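Local atomic coordinates of DegV family protein (Thermus thermophilus, PDB entry 2DT8), a protein that binds fatty acid, here palmitic acid, and carries a zinc ion, as a member of the DegV family whose wider cellular role is not established. Residues 240-245 / 255-260; 209-214 / 273-278; 213-218 / 250-255; 126-131 / 224-229. All coordinates share one frame; numbering follows the deposited sequence.

Overall arrangement
All four contacts meet the mixed sheet ordered 154-158, 273-279, 225-231, 252-259. Contacts 1, 2 and 3 dress one face: helix 204-219 supplies 209-214 and 213-218, and helix 236-247 supplies 240-245. Contact 4 sets helix 120-135 against the other face. Contacts 2 and 3 are neighbours, their centres about 8 Å apart; contact 1 lies about 10 Å from contact 2, and contact 4 about 16 Å from contact 2, centre to centre. Along the chain 126-131 comes first, then 209-218, 224-229, 240-245, 250-260 and finally 273-278. The sheet is thus sandwiched by helices assembled from distant parts of the sequence, with palmitic acid touching Y276 on the inner strand 273-279.

Contact 1. Residues 240-245 / 255-260; sequences ALRQEV and ALVNEL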
loop_
_atom_site.group_PDB
_atom_site.type_symbol
_atom_site.label_atom_id
_atom_site.label_comp_id
_atom_site.label_asym_id
_atom_site.label_seq_id
_atom_site.Cartn_x
_atom_site.Cartn_y
_atom_site.Cartn_z
ATOM N N ALA A 240 3.286 4.927 -18.683
ATOM C CA ALA A 240 2.473 5.827 -19.490
ATOM C C ALA A 240 1.589 6.682 -18.585
ATOM O O ALA A 240 1.359 7.867 -18.844
ATOM C CB ALA A 240 1.613 5.030 -20.452
ATOM N N LEU A 241 1.094 6.069 -17.518
ATOM C CA LEU A 241 0.239 6.759 -16.570
ATOM C C LEU A 241 1.031 7.853 -15.846
ATOM O O LEU A 241 0.552 8.977 -15.692
ATOM C CB LEU A 241 -0.333 5.744 -15.570
ATOM C CG LEU A 241 -1.347 6.249 -14.545
ATOM C CD1 LEU A 241 -2.566 6.813 -15.268
ATOM C CD2 LEU A 241 -1.766 5.096 -13.625
ATOM N N ARG A 242 2.248 7.528 -15.415
ATOM C CA ARG A 242 3.092 8.494 -14.718
ATOM C C ARG A 242 3.452 9.656 -15.643
ATOM O O ARG A 242 3.507 10.806 -15.212
ATOM C CB ARG A 242 4.373 7.818 -14.210
ATOM C CG ARG A 242 5.338 8.749 -13.480
ATOM C CD ARG A 242 6.521 7.960 -12.936
ATOM N NE ARG A 242 7.484 8.782 -12.206
ATOM C CZ ARG A 242 8.568 9.333 -12.744
ATOM N NH1 ARG A 242 8.843 9.157 -14.029
ATOM N NH2 ARG A 242 9.384 10.060 -11.994
ATOM N N GLN A 243 3.699 9.351 -16.911
ATOM C CA GLN A 243 4.047 10.382 -17.882
ATOM C C GLN A 243 2.873 11.340 -18.082
ATOM O O GLN A 243 3.052 12.566 -18.121
ATOM C CB GLN A 243 4.451 9.732 -19.212
ATOM C CG GLN A 243 5.800 9.005 -19.135
ATOM C CD GLN A 243 5.978 7.937 -20.204
ATOM O OE1 GLN A 243 7.009 7.263 -20.251
ATOM N NE2 GLN A 243 4.974 7.774 -21.062
ATOM N N GLU A 244 1.674 10.796 -18.226
ATOM C CA GLU A 244 0.435 11.546 -18.379
ATOM C C GLU A 244 0.182 12.395 -17.124
ATOM O O GLU A 244 -0.021 13.608 -17.217
ATOM C CB GLU A 244 -0.729 10.581 -18.658
ATOM C CG GLU A 244 -0.578 9.845 -20.013
ATOM C CD GLU A 244 -1.696 8.853 -20.315
ATOM O OE1 GLU A 244 -1.891 7.900 -19.525
ATOM O OE2 GLU A 244 -2.378 9.029 -21.350
ATOM N N VAL A 245 0.510 11.956 -15.965
ATOM C CA VAL A 245 0.344 12.738 -14.745
ATOM C C VAL A 245 1.365 13.868 -14.637
ATOM O O VAL A 245 1.019 14.988 -14.253
ATOM C CB VAL A 245 0.460 11.847 -13.478
ATOM C CG1 VAL A 245 0.603 12.712 -12.229
ATOM C CG2 VAL A 245 -0.780 10.971 -13.356
ATOM N N ALA A 255 7.102 11.883 -7.637
ATOM C CA ALA A 255 6.418 10.849 -8.389
ATOM C C ALA A 255 7.224 9.476 -8.380
ATOM O O ALA A 255 7.751 9.003 -9.383
ATOM C CB ALA A 255 6.242 11.210 -9.908
ATOM N N LEU A 256 7.340 8.941 -7.169
ATOM C CA LEU A 256 8.098 7.723 -6.890
ATOM C C LEU A 256 7.422 6.534 -7.547
ATOM O O LEU A 256 6.204 6.501 -7.625
ATOM C CB LEU A 256 8.148 7.492 -5.386
ATOM C CG LEU A 256 8.935 6.330 -4.792
ATOM C CD1 LEU A 256 10.423 6.466 -5.109
ATOM C CD2 LEU A 256 8.714 6.350 -3.290
ATOM N N VAL A 257 8.215 5.562 -7.999
ATOM C CA VAL A 257 7.694 4.367 -8.661
ATOM C C VAL A 257 8.342 3.127 -8.062
ATOM O O VAL A 257 9.558 3.068 -7.909
ATOM C CB VAL A 257 8.009 4.366 -10.179
ATOM C CG1 VAL A 257 7.329 3.178 -10.859
ATOM C CG2 VAL A 257 7.566 5.673 -10.797
ATOM N N ASN A 258 7.529 2.141 -7.704
ATOM C CA ASN A 258 8.060 0.899 -7.164
ATOM C C ASN A 258 7.151 -0.228 -7.578
ATOM O O ASN A 258 5.986 -0.021 -7.934
ATOM C CB ASN A 258 8.152 0.933 -5.625
ATOM C CG ASN A 258 9.054 -0.175 -5.057
ATOM O OD1 ASN A 258 9.856 -0.775 -5.778
ATOM N ND2 ASN A 258 8.939 -0.426 -3.762
ATOM N N GLU A 259 7.704 -1.429 -7.555
ATOM C CA GLU A 259 6.923 -2.610 -7.856
ATOM C C GLU A 259 6.142 -2.937 -6.581
ATOM O O GLU A 259 6.562 -2.602 -5.470
ATOM C CB GLU A 259 7.846 -3.784 -8.198
ATOM C CG GLU A 259 7.093 -5.064 -8.512
ATOM C CD GLU A 259 7.980 -6.190 -9.015
ATOM O OE1 GLU A 259 9.215 -6.141 -8.825
ATOM O OE2 GLU A 259 7.421 -7.139 -9.599
ATOM N N LEU A 260 4.986 -3.564 -6.761
ATOM C CA LEU A 260 4.174 -4.019 -5.642
ATOM C C LEU A 260 4.925 -5.166 -4.981
ATOM O O LEU A 260 5.687 -5.891 -5.645
ATOM C CB LEU A 260 2.855 -4.595 -6.154
ATOM C CG LEU A 260 1.801 -3.648 -6.705
ATOM C CD1 LEU A 260 0.690 -4.458 -7.354
ATOM C CD2 LEU A 260 1.252 -2.804 -5.563
#
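R242 reaches from helix 236-247 to strand 252-259 and hands its guanidinium to the backbone carbonyl of A255. The side chain is stretched straight out from the helix, with CG opposite the backbone N (chi1 179°) and no bend before NE; this full extension carries the head group across to the strand. The last torsion, chi4 -94°, then swings the guanidinium so that its NE edge meets the carbonyl. The main bond, R242 NE to A255 O, is 2.8 Å with an N-H...O angle of 156°, and the oxygen lies close to the guanidinium plane. NH2 of R242 adds a weak second bond to the same A255 O at 3.3 Å. V257 CG2 is pressed to 3.3 Å from R242 CD, and A255 CB stands 3.6 Å from R242 NE. With an alanine here, the A255 carbonyl would probably lose both side-chain donors and V257 CG2 the aliphatic arm that crosses it. The two segments belong to a beta-alpha-beta unit, strand 225-231, helix 236-247, strand 252-259. E254 and L256 bond through their backbones to strand 225-231, so the arginine serves the carbonyl between them on this outer strand; R242 also touches F229, while L241 of the same helix faces I211 of helix 204-219 and Y273 and F275 of strand 273-279.

Contact 2. Residues 209-214 / 273-278; sequences EEILKA and YGFYAY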
loop_
_atom_site.group_PDB
_atom_site.type_symbol
_atom_site.label_atom_id
_atom_site.label_comp_id
_atom_site.label_asym_id
_atom_site.label_seq_id
_atom_site.Cartn_x
_atom_site.Cartn_y
_atom_site.Cartn_z
ATOM N N GLU A 209 -7.188 7.389 -19.047
ATOM C CA GLU A 209 -7.858 8.679 -19.156
ATOM C C GLU A 209 -8.849 8.880 -18.007
ATOM O O GLU A 209 -8.980 9.959 -17.447
ATOM C CB GLU A 209 -8.492 8.829 -20.550
ATOM C CG GLU A 209 -7.446 8.719 -21.664
ATOM C CD GLU A 209 -7.998 8.878 -23.072
ATOM O OE1 GLU A 209 -9.183 8.571 -23.301
ATOM O OE2 GLU A 209 -7.224 9.295 -23.960
ATOM N N GLU A 210 -9.512 7.788 -17.710
ATOM C CA GLU A 210 -10.481 7.820 -16.633
ATOM C C GLU A 210 -9.819 7.976 -15.263
ATOM O O GLU A 210 -10.229 8.779 -14.433
ATOM C CB GLU A 210 -11.335 6.476 -16.515
ATOM C CG GLU A 210 -12.165 6.253 -15.247
ATOM C CD GLU A 210 -13.114 7.405 -14.934
ATOM O OE1 GLU A 210 -13.649 8.019 -15.883
ATOM O OE2 GLU A 210 -13.338 7.687 -13.734
ATOM N N ILE A 211 -8.608 7.522 -15.185
ATOM C CA ILE A 211 -7.906 7.634 -13.922
ATOM C C ILE A 211 -7.386 9.089 -13.787
ATOM O O ILE A 211 -7.485 9.726 -12.734
ATOM C CB ILE A 211 -6.607 6.687 -13.796
ATOM C CG1 ILE A 211 -7.069 5.245 -13.559
ATOM C CG2 ILE A 211 -5.655 7.144 -12.682
ATOM C CD1 ILE A 211 -5.941 4.228 -13.648
ATOM N N LEU A 212 -6.979 9.683 -14.954
ATOM C CA LEU A 212 -6.477 11.059 -14.908
ATOM C C LEU A 212 -7.635 12.056 -14.723
ATOM O O LEU A 212 -7.472 13.086 -14.057
ATOM C CB LEU A 212 -5.691 11.385 -16.183
ATOM C CG LEU A 212 -4.912 12.702 -16.157
ATOM C CD1 LEU A 212 -3.667 12.570 -15.290
ATOM C CD2 LEU A 212 -4.534 13.082 -17.572
ATOM N N LYS A 213 -8.786 11.668 -15.207
ATOM C CA LYS A 213 -9.970 12.493 -15.007
ATOM C C LYS A 213 -10.271 12.560 -13.507
ATOM O O LYS A 213 -10.523 13.637 -12.962
ATOM C CB LYS A 213 -11.170 11.893 -15.752
ATOM C CG LYS A 213 -12.488 12.610 -15.474
ATOM C CD LYS A 213 -13.653 11.946 -16.210
ATOM C CE LYS A 213 -14.987 12.581 -15.833
ATOM N NZ LYS A 213 -16.132 11.947 -16.560
ATOM N N ALA A 214 -10.250 11.407 -12.846
ATOM C CA ALA A 214 -10.514 11.340 -11.410
ATOM C C ALA A 214 -9.448 12.114 -10.642
ATOM O O ALA A 214 -9.751 12.825 -9.678
ATOM C CB ALA A 214 -10.536 9.886 -10.947
ATOM N N TYR A 273 -1.557 -1.887 -11.952
ATOM C CA TYR A 273 -0.851 -0.610 -12.038
ATOM C C TYR A 273 -1.764 0.480 -11.513
ATOM O O TYR A 273 -2.983 0.335 -11.523
ATOM C CB TYR A 273 -0.418 -0.284 -13.479
ATOM C CG TYR A 273 -1.549 -0.078 -14.456
ATOM C CD1 TYR A 273 -2.143 -1.160 -15.110
ATOM C CD2 TYR A 273 -2.028 1.206 -14.735
ATOM C CE1 TYR A 273 -3.172 -0.971 -16.010
ATOM C CE2 TYR A 273 -3.064 1.403 -15.633
ATOM C CZ TYR A 273 -3.631 0.316 -16.268
ATOM O OH TYR A 273 -4.649 0.509 -17.167
ATOM N N GLY A 274 -1.171 1.568 -11.035
ATOM C CA GLY A 274 -1.979 2.663 -10.527
ATOM C C GLY A 274 -1.041 3.540 -9.695
ATOM O O GLY A 274 0.176 3.452 -9.784
ATOM N N PHE A 275 -1.697 4.369 -8.862
ATOM C CA PHE A 275 -0.904 5.268 -8.047
ATOM C C PHE A 275 -1.697 5.819 -6.861
ATOM O O PHE A 275 -2.917 5.905 -6.882
ATOM C CB PHE A 275 -0.115 6.422 -8.706
ATOM C CG PHE A 275 -1.070 7.459 -9.221
ATOM C CD1 PHE A 275 -1.725 7.249 -10.427
ATOM C CD2 PHE A 275 -1.270 8.631 -8.510
ATOM C CE1 PHE A 275 -2.584 8.220 -10.922
ATOM C CE2 PHE A 275 -2.134 9.600 -9.013
ATOM C CZ PHE A 275 -2.795 9.399 -10.218
ATOM N N TYR A 276 -0.920 6.132 -5.809
ATOM C CA TYR A 276 -1.562 6.724 -4.651
ATOM C C TYR A 276 -1.021 8.154 -4.699
ATOM O O TYR A 276 -0.020 8.446 -5.340
ATOM C CB TYR A 276 -0.915 6.070 -3.384
ATOM C CG TYR A 276 -1.899 5.191 -2.696
ATOM C CD1 TYR A 276 -2.823 5.742 -1.814
ATOM C CD2 TYR A 276 -1.890 3.813 -2.916
ATOM C CE1 TYR A 276 -3.738 4.927 -1.165
ATOM C CE2 TYR A 276 -2.798 2.997 -2.258
ATOM C CZ TYR A 276 -3.716 3.548 -1.383
ATOM O OH TYR A 276 -4.638 2.744 -0.741
ATOM N N ALA A 277 -1.764 9.020 -3.986
ATOM C CA ALA A 277 -1.331 10.404 -3.951
ATOM C C ALA A 277 -1.924 11.343 -2.740
ATOM O O ALA A 277 -2.970 10.964 -2.223
ATOM C CB ALA A 277 -1.646 11.349 -5.207
ATOM N N TYR A 278 -1.232 12.385 -2.299
ATOM C CA TYR A 278 -1.762 13.258 -1.252
ATOM C C TYR A 278 -1.146 14.623 -1.475
ATOM O O TYR A 278 -0.229 14.766 -2.290
ATOM C CB TYR A 278 -1.460 12.763 0.171
ATOM C CG TYR A 278 -0.032 12.909 0.636
ATOM C CD1 TYR A 278 0.911 11.920 0.362
ATOM C CD2 TYR A 278 0.372 14.023 1.376
ATOM C CE1 TYR A 278 2.214 12.030 0.813
ATOM C CE2 TYR A 278 1.684 14.146 1.831
ATOM C CZ TYR A 278 2.601 13.144 1.546
ATOM O OH TYR A 278 3.899 13.256 1.973
#
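I211 of helix 204-219 divides its two branches between a pair of aromatic residues on strand 273-279, and the whole contact is apolar, without a hydrogen bond between the segments. The closer aliphatic-aromatic pair is I211 CG2 with F275 CE1, at 3.7 Å; the methyl comes to the ring obliquely, and the two side chains run past one another in opposite senses. With chi1 at -75°, CG1 of I211 lies anti to the carbonyl carbon and the CG2 methyl anti to the backbone N. CG1 then continues to CD1, which looks toward Y273 and comes within 4.5 Å of Y273 CE2, a much lighter touch. This is helix-on-sheet packing in an alpha/beta domain: the helix lies over a strand that pairs on its flanks with 154-158 and 225-231, Y273 and F275 bonding through their backbones to S158 and R156. F275 also meets other rings: it stacks on F229, meets F215 edge-to-face, and F154 with planes inclined. Its CG occupies the crowded position between backbone N and carbonyl carbon (chi1 70°), which turns the ring up toward the helices. Backbone shape accounts for the residue between the two aromatics: at the angles of G274, a side chain would be jammed against the carbonyl oxygen of Y273. Y276, next along the strand, touches the bound palmitic acid.

Contact 3. Residues 213-218 / 250-255; sequences KAFRAW and LPVEEA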
loop_
_atom_site.group_PDB
_atom_site.type_symbol
_atom_site.label_atom_id
_atom_site.label_comp_id
_atom_site.label_asym_id
_atom_site.label_seq_id
_atom_site.Cartn_x
_atom_site.Cartn_y
_atom_site.Cartn_z
ATOM N N LYS A 213 -8.786 11.668 -15.207
ATOM C CA LYS A 213 -9.970 12.493 -15.007
ATOM C C LYS A 213 -10.271 12.560 -13.507
ATOM O O LYS A 213 -10.523 13.637 -12.962
ATOM C CB LYS A 213 -11.170 11.893 -15.752
ATOM C CG LYS A 213 -12.488 12.610 -15.474
ATOM C CD LYS A 213 -13.653 11.946 -16.210
ATOM C CE LYS A 213 -14.987 12.581 -15.833
ATOM N NZ LYS A 213 -16.132 11.947 -16.560
ATOM N N ALA A 214 -10.250 11.407 -12.846
ATOM C CA ALA A 214 -10.514 11.340 -11.410
ATOM C C ALA A 214 -9.448 12.114 -10.642
ATOM O O ALA A 214 -9.751 12.825 -9.678
ATOM C CB ALA A 214 -10.536 9.886 -10.947
ATOM N N PHE A 215 -8.197 11.970 -11.065
ATOM C CA PHE A 215 -7.089 12.653 -10.414
ATOM C C PHE A 215 -7.202 14.167 -10.504
ATOM O O PHE A 215 -6.986 14.870 -9.513
ATOM C CB PHE A 215 -5.760 12.215 -11.026
ATOM C CG PHE A 215 -4.561 12.856 -10.390
ATOM C CD1 PHE A 215 -4.290 12.668 -9.035
ATOM C CD2 PHE A 215 -3.696 13.643 -11.142
ATOM C CE1 PHE A 215 -3.171 13.253 -8.442
ATOM C CE2 PHE A 215 -2.574 14.230 -10.557
ATOM C CZ PHE A 215 -2.312 14.034 -9.209
ATOM N N ARG A 216 -7.521 14.674 -11.689
ATOM C CA ARG A 216 -7.660 16.115 -11.856
ATOM C C ARG A 216 -8.776 16.651 -10.956
ATOM O O ARG A 216 -8.623 17.706 -10.337
ATOM C CB ARG A 216 -7.951 16.459 -13.318
ATOM C CG ARG A 216 -6.736 16.385 -14.230
ATOM C CD ARG A 216 -7.126 16.762 -15.658
ATOM N NE ARG A 216 -6.008 16.707 -16.596
ATOM C CZ ARG A 216 -5.063 17.637 -16.699
ATOM N NH1 ARG A 216 -5.091 18.708 -15.919
ATOM N NH2 ARG A 216 -4.088 17.496 -17.589
ATOM N N ALA A 217 -9.889 15.926 -10.887
ATOM C CA ALA A 217 -11.013 16.330 -10.044
ATOM C C ALA A 217 -10.570 16.387 -8.582
ATOM O O ALA A 217 -10.865 17.353 -7.872
ATOM C CB ALA A 217 -12.169 15.357 -10.202
ATOM N N TRP A 218 -9.860 15.356 -8.132
ATOM C CA TRP A 218 -9.365 15.311 -6.755
ATOM C C TRP A 218 -8.304 16.386 -6.487
ATOM O O TRP A 218 -8.257 16.972 -5.398
ATOM C CB TRP A 218 -8.749 13.934 -6.455
ATOM C CG TRP A 218 -8.043 13.867 -5.137
ATOM C CD1 TRP A 218 -8.598 13.589 -3.919
ATOM C CD2 TRP A 218 -6.662 14.153 -4.893
ATOM N NE1 TRP A 218 -7.648 13.686 -2.936
ATOM C CE2 TRP A 218 -6.447 14.024 -3.502
ATOM C CE3 TRP A 218 -5.577 14.492 -5.714
ATOM C CZ2 TRP A 218 -5.203 14.248 -2.910
ATOM C CZ3 TRP A 218 -4.336 14.713 -5.129
ATOM C CH2 TRP A 218 -4.158 14.583 -3.736
ATOM N N LEU A 250 -0.474 19.585 -13.516
ATOM C CA LEU A 250 -0.784 19.649 -12.087
ATOM C C LEU A 250 0.569 19.736 -11.380
ATOM O O LEU A 250 1.580 19.278 -11.916
ATOM C CB LEU A 250 -1.572 18.413 -11.642
ATOM C CG LEU A 250 -2.977 18.353 -12.253
ATOM C CD1 LEU A 250 -3.693 17.098 -11.800
ATOM C CD2 LEU A 250 -3.770 19.589 -11.849
ATOM N N PRO A 251 0.616 20.331 -10.176
ATOM C CA PRO A 251 1.866 20.481 -9.420
ATOM C C PRO A 251 2.342 19.252 -8.643
ATOM O O PRO A 251 2.343 19.238 -7.412
ATOM C CB PRO A 251 1.571 21.668 -8.508
ATOM C CG PRO A 251 0.119 21.472 -8.194
ATOM C CD PRO A 251 -0.491 21.048 -9.515
ATOM N N VAL A 252 2.766 18.227 -9.376
ATOM C CA VAL A 252 3.254 16.983 -8.774
ATOM C C VAL A 252 4.761 17.113 -8.559
ATOM O O VAL A 252 5.548 17.063 -9.517
ATOM C CB VAL A 252 2.945 15.786 -9.698
ATOM C CG1 VAL A 252 3.379 14.479 -9.056
ATOM C CG2 VAL A 252 1.455 15.760 -9.991
ATOM N N GLU A 253 5.101 17.243 -7.304
ATOM C CA GLU A 253 6.513 17.414 -6.977
ATOM C C GLU A 253 7.314 16.139 -6.704
ATOM O O GLU A 253 8.536 16.142 -6.644
ATOM C CB GLU A 253 6.682 18.352 -5.778
ATOM C CG GLU A 253 5.977 17.916 -4.506
ATOM C CD GLU A 253 6.419 18.730 -3.303
ATOM O OE1 GLU A 253 6.529 19.965 -3.439
ATOM O OE2 GLU A 253 6.647 18.138 -2.224
ATOM N N GLU A 254 6.533 15.054 -6.541
ATOM C CA GLU A 254 7.190 13.789 -6.276
ATOM C C GLU A 254 6.347 12.834 -7.058
ATOM O O GLU A 254 5.126 12.897 -7.115
ATOM C CB GLU A 254 7.183 13.591 -4.786
ATOM C CG GLU A 254 7.638 12.188 -4.423
ATOM C CD GLU A 254 9.112 12.107 -4.075
ATOM O OE1 GLU A 254 9.912 12.896 -4.626
ATOM O OE2 GLU A 254 9.470 11.238 -3.252
ATOM N N ALA A 255 7.102 11.883 -7.637
ATOM C CA ALA A 255 6.418 10.849 -8.389
ATOM C C ALA A 255 7.224 9.476 -8.380
ATOM O O ALA A 255 7.751 9.003 -9.383
ATOM C CB ALA A 255 6.242 11.210 -9.908
#
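The apolar layer between helix 204-219 and the sheet closes, at its outer end, with F215 packing on L250 and V252 and R216 on L250, where the chain turns into strand 252-259. A single methyl does most of the work: L250 CD1 comes obliquely to within 3.3 Å of F215 CE2, a tight approach, and sits 3.5 Å from F215 CD2. V252 CG2 instead meets the ring at its edge, 4.2 Å from F215 CZ. F215 can reach both because its CG is anti to the backbone N (chi1 -179°), which sends the ring away from the helix toward the sheet. In this alpha/beta fold the same ring also makes edge-to-face contacts with F275 and F154 of neighbouring strands and touches V245 of helix 236-247, so L250 and V252 complete a surround drawn from several elements. R216 crosses L250 obliquely with its aliphatic part: CG is 4.0 Å from L250 CD1, while its guanidinium travels on past the leucine to bond through NH2 to the carbonyl of S248. P251, centring an inverse gamma turn, lies between the two apolar residues that face the helix; the bond across that turn, V252 N to L250 O, is weak at 3.0 Å.

Contact 4. Residues 126-131 / 224-229; sequences VLRAKE and RIRAYF
E131 and R226 pair in a two-pronged, end-on salt bridge, part of a network that ties helix 120-135 to strand 225-231, helix packed on sheet in an alpha/beta fold, the axes of 126-131 and 225-229 approaching to 12.3 Å. The tight part is this polar knot. E131 stretches out with CG anti to its backbone N (chi1 177°), and R226 comes from the opposite direction, gripping one carboxylate oxygen with each terminal nitrogen: NH1 to E131 OE1 at 2.7 Å, almost straight, and R226 NH2 to E131 OE2 at 2.9 Å, on the syn lone pair. The carboxylate and guanidinium are nearly coplanar, 27° apart. R128, one helical turn back, gives a third bond, and its guanidinium stands almost perpendicular to that of R226. Since both arginines share one carboxylate, a glutamine here would probably remove the shared negative charge between them, leaving each to its other acidic partner. Further partners hold the arginines in place: E253 and Y278 for R226, E145 for R128. Packing is looser beside Y228, where L127 CD1 stays 4.3 Å from Y228 CE2 and approaches the ring obliquely. At the other end R224, exposed to solvent, also turns to E253 and makes no contact with the helix segment. OE1 of E131 has two donors: beside R226 NH1, R128 NH1 meets it at 2.8 Å from above the carboxylate, 64° out of its plane.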
loop_
_atom_site.group_PDB
_atom_site.type_symbol
_atom_site.label_atom_id
_atom_site.label_comp_id
_atom_site.label_asym_id
_atom_site.label_seq_id
_atom_site.Cartn_x
_atom_site.Cartn_y
_atom_site.Cartn_z
ATOM N N VAL A 126 4.128 6.668 5.957
ATOM C CA VAL A 126 5.305 6.412 6.780
ATOM C C VAL A 126 6.346 7.492 6.468
ATOM O O VAL A 126 6.942 8.068 7.372
ATOM C CB VAL A 126 5.900 5.013 6.474
ATOM C CG1 VAL A 126 7.258 4.853 7.125
ATOM C CG2 VAL A 126 4.959 3.949 6.964
ATOM N N LEU A 127 6.544 7.773 5.185
ATOM C CA LEU A 127 7.505 8.790 4.786
ATOM C C LEU A 127 7.099 10.180 5.282
ATOM O O LEU A 127 7.952 10.957 5.708
ATOM C CB LEU A 127 7.662 8.797 3.264
ATOM C CG LEU A 127 8.286 7.527 2.671
ATOM C CD1 LEU A 127 8.265 7.634 1.153
ATOM C CD2 LEU A 127 9.713 7.321 3.174
ATOM N N ARG A 128 5.807 10.493 5.250
ATOM C CA ARG A 128 5.351 11.806 5.711
ATOM C C ARG A 128 5.574 11.926 7.219
ATOM O O ARG A 128 6.019 12.967 7.704
ATOM C CB ARG A 128 3.874 12.000 5.380
ATOM C CG ARG A 128 3.273 13.316 5.871
ATOM C CD ARG A 128 4.014 14.530 5.346
ATOM N NE ARG A 128 3.252 15.747 5.640
ATOM C CZ ARG A 128 3.764 16.975 5.630
ATOM N NH1 ARG A 128 5.044 17.160 5.344
ATOM N NH2 ARG A 128 2.996 18.020 5.910
ATOM N N ALA A 129 5.277 10.858 7.958
ATOM C CA ALA A 129 5.480 10.870 9.404
ATOM C C ALA A 129 6.969 11.068 9.710
ATOM O O ALA A 129 7.340 11.853 10.582
ATOM C CB ALA A 129 4.977 9.553 10.018
ATOM N N LYS A 130 7.824 10.364 8.978
ATOM C CA LYS A 130 9.265 10.481 9.179
ATOM C C LYS A 130 9.749 11.907 8.917
ATOM O O LYS A 130 10.554 12.447 9.673
ATOM C CB LYS A 130 10.003 9.521 8.246
ATOM C CG LYS A 130 11.480 9.845 8.126
ATOM C CD LYS A 130 12.323 9.184 9.208
ATOM C CE LYS A 130 11.627 9.096 10.553
ATOM N NZ LYS A 130 12.484 8.377 11.532
ATOM N N GLU A 131 9.268 12.492 7.827
ATOM C CA GLU A 131 9.616 13.858 7.447
ATOM C C GLU A 131 9.320 14.805 8.614
ATOM O O GLU A 131 10.160 15.628 9.004
ATOM C CB GLU A 131 8.809 14.253 6.208
ATOM C CG GLU A 131 9.014 15.685 5.743
ATOM C CD GLU A 131 8.272 15.976 4.462
ATOM O OE1 GLU A 131 7.111 15.529 4.325
ATOM O OE2 GLU A 131 8.849 16.660 3.592
ATOM N N ARG A 224 0.709 21.482 -3.809
ATOM C CA ARG A 224 1.826 20.549 -3.742
ATOM C C ARG A 224 1.258 19.149 -3.647
ATOM O O ARG A 224 0.588 18.808 -2.667
ATOM C CB ARG A 224 2.687 20.816 -2.512
ATOM C CG ARG A 224 3.296 22.205 -2.434
ATOM C CD ARG A 224 4.107 22.341 -1.151
ATOM N NE ARG A 224 5.214 21.388 -1.109
ATOM C CZ ARG A 224 5.961 21.146 -0.036
ATOM N NH1 ARG A 224 5.726 21.785 1.105
ATOM N NH2 ARG A 224 6.951 20.268 -0.105
ATOM N N ILE A 225 1.531 18.335 -4.658
ATOM C CA ILE A 225 1.032 16.970 -4.671
ATOM C C ILE A 225 2.193 15.996 -4.786
ATOM O O ILE A 225 3.136 16.232 -5.542
ATOM C CB ILE A 225 0.091 16.738 -5.873
ATOM C CG1 ILE A 225 -1.111 17.684 -5.783
ATOM C CG2 ILE A 225 -0.342 15.270 -5.914
ATOM C CD1 ILE A 225 -1.959 17.746 -7.040
ATOM N N ARG A 226 2.130 14.915 -4.015
ATOM C CA ARG A 226 3.134 13.857 -4.055
ATOM C C ARG A 226 2.400 12.601 -4.505
ATOM O O ARG A 226 1.363 12.239 -3.941
ATOM C CB ARG A 226 3.765 13.645 -2.678
ATOM C CG ARG A 226 4.655 14.804 -2.232
ATOM C CD ARG A 226 5.101 14.657 -0.788
ATOM N NE ARG A 226 6.107 15.663 -0.437
ATOM C CZ ARG A 226 6.554 15.879 0.795
ATOM N NH1 ARG A 226 6.084 15.171 1.816
ATOM N NH2 ARG A 226 7.484 16.805 1.008
ATOM N N ALA A 227 2.932 11.953 -5.538
ATOM C CA ALA A 227 2.323 10.755 -6.096
ATOM C C ALA A 227 3.237 9.534 -5.987
ATOM O O ALA A 227 4.455 9.629 -6.056
ATOM C CB ALA A 227 1.946 11.001 -7.542
ATOM N N TYR A 228 2.559 8.379 -5.854
ATOM C CA TYR A 228 3.330 7.162 -5.695
ATOM C C TYR A 228 2.750 6.091 -6.669
ATOM O O TYR A 228 1.612 5.657 -6.540
ATOM C CB TYR A 228 3.223 6.701 -4.219
ATOM C CG TYR A 228 3.787 7.773 -3.355
ATOM C CD1 TYR A 228 3.005 8.872 -3.014
ATOM C CD2 TYR A 228 5.106 7.699 -2.908
ATOM C CE1 TYR A 228 3.533 9.886 -2.229
ATOM C CE2 TYR A 228 5.638 8.718 -2.131
ATOM C CZ TYR A 228 4.859 9.810 -1.798
ATOM O OH TYR A 228 5.383 10.833 -1.032
ATOM N N PHE A 229 3.615 5.717 -7.629
ATOM C CA PHE A 229 3.138 4.794 -8.640
ATOM C C PHE A 229 3.564 3.360 -8.354
ATOM O O PHE A 229 4.669 3.110 -7.880
ATOM C CB PHE A 229 3.684 5.231 -10.007
ATOM C CG PHE A 229 3.182 6.578 -10.437
ATOM C CD1 PHE A 229 3.761 7.745 -9.937
ATOM C CD2 PHE A 229 2.095 6.678 -11.289
ATOM C CE1 PHE A 229 3.251 8.996 -10.291
ATOM C CE2 PHE A 229 1.576 7.927 -11.650
ATOM C CZ PHE A 229 2.160 9.085 -11.147
#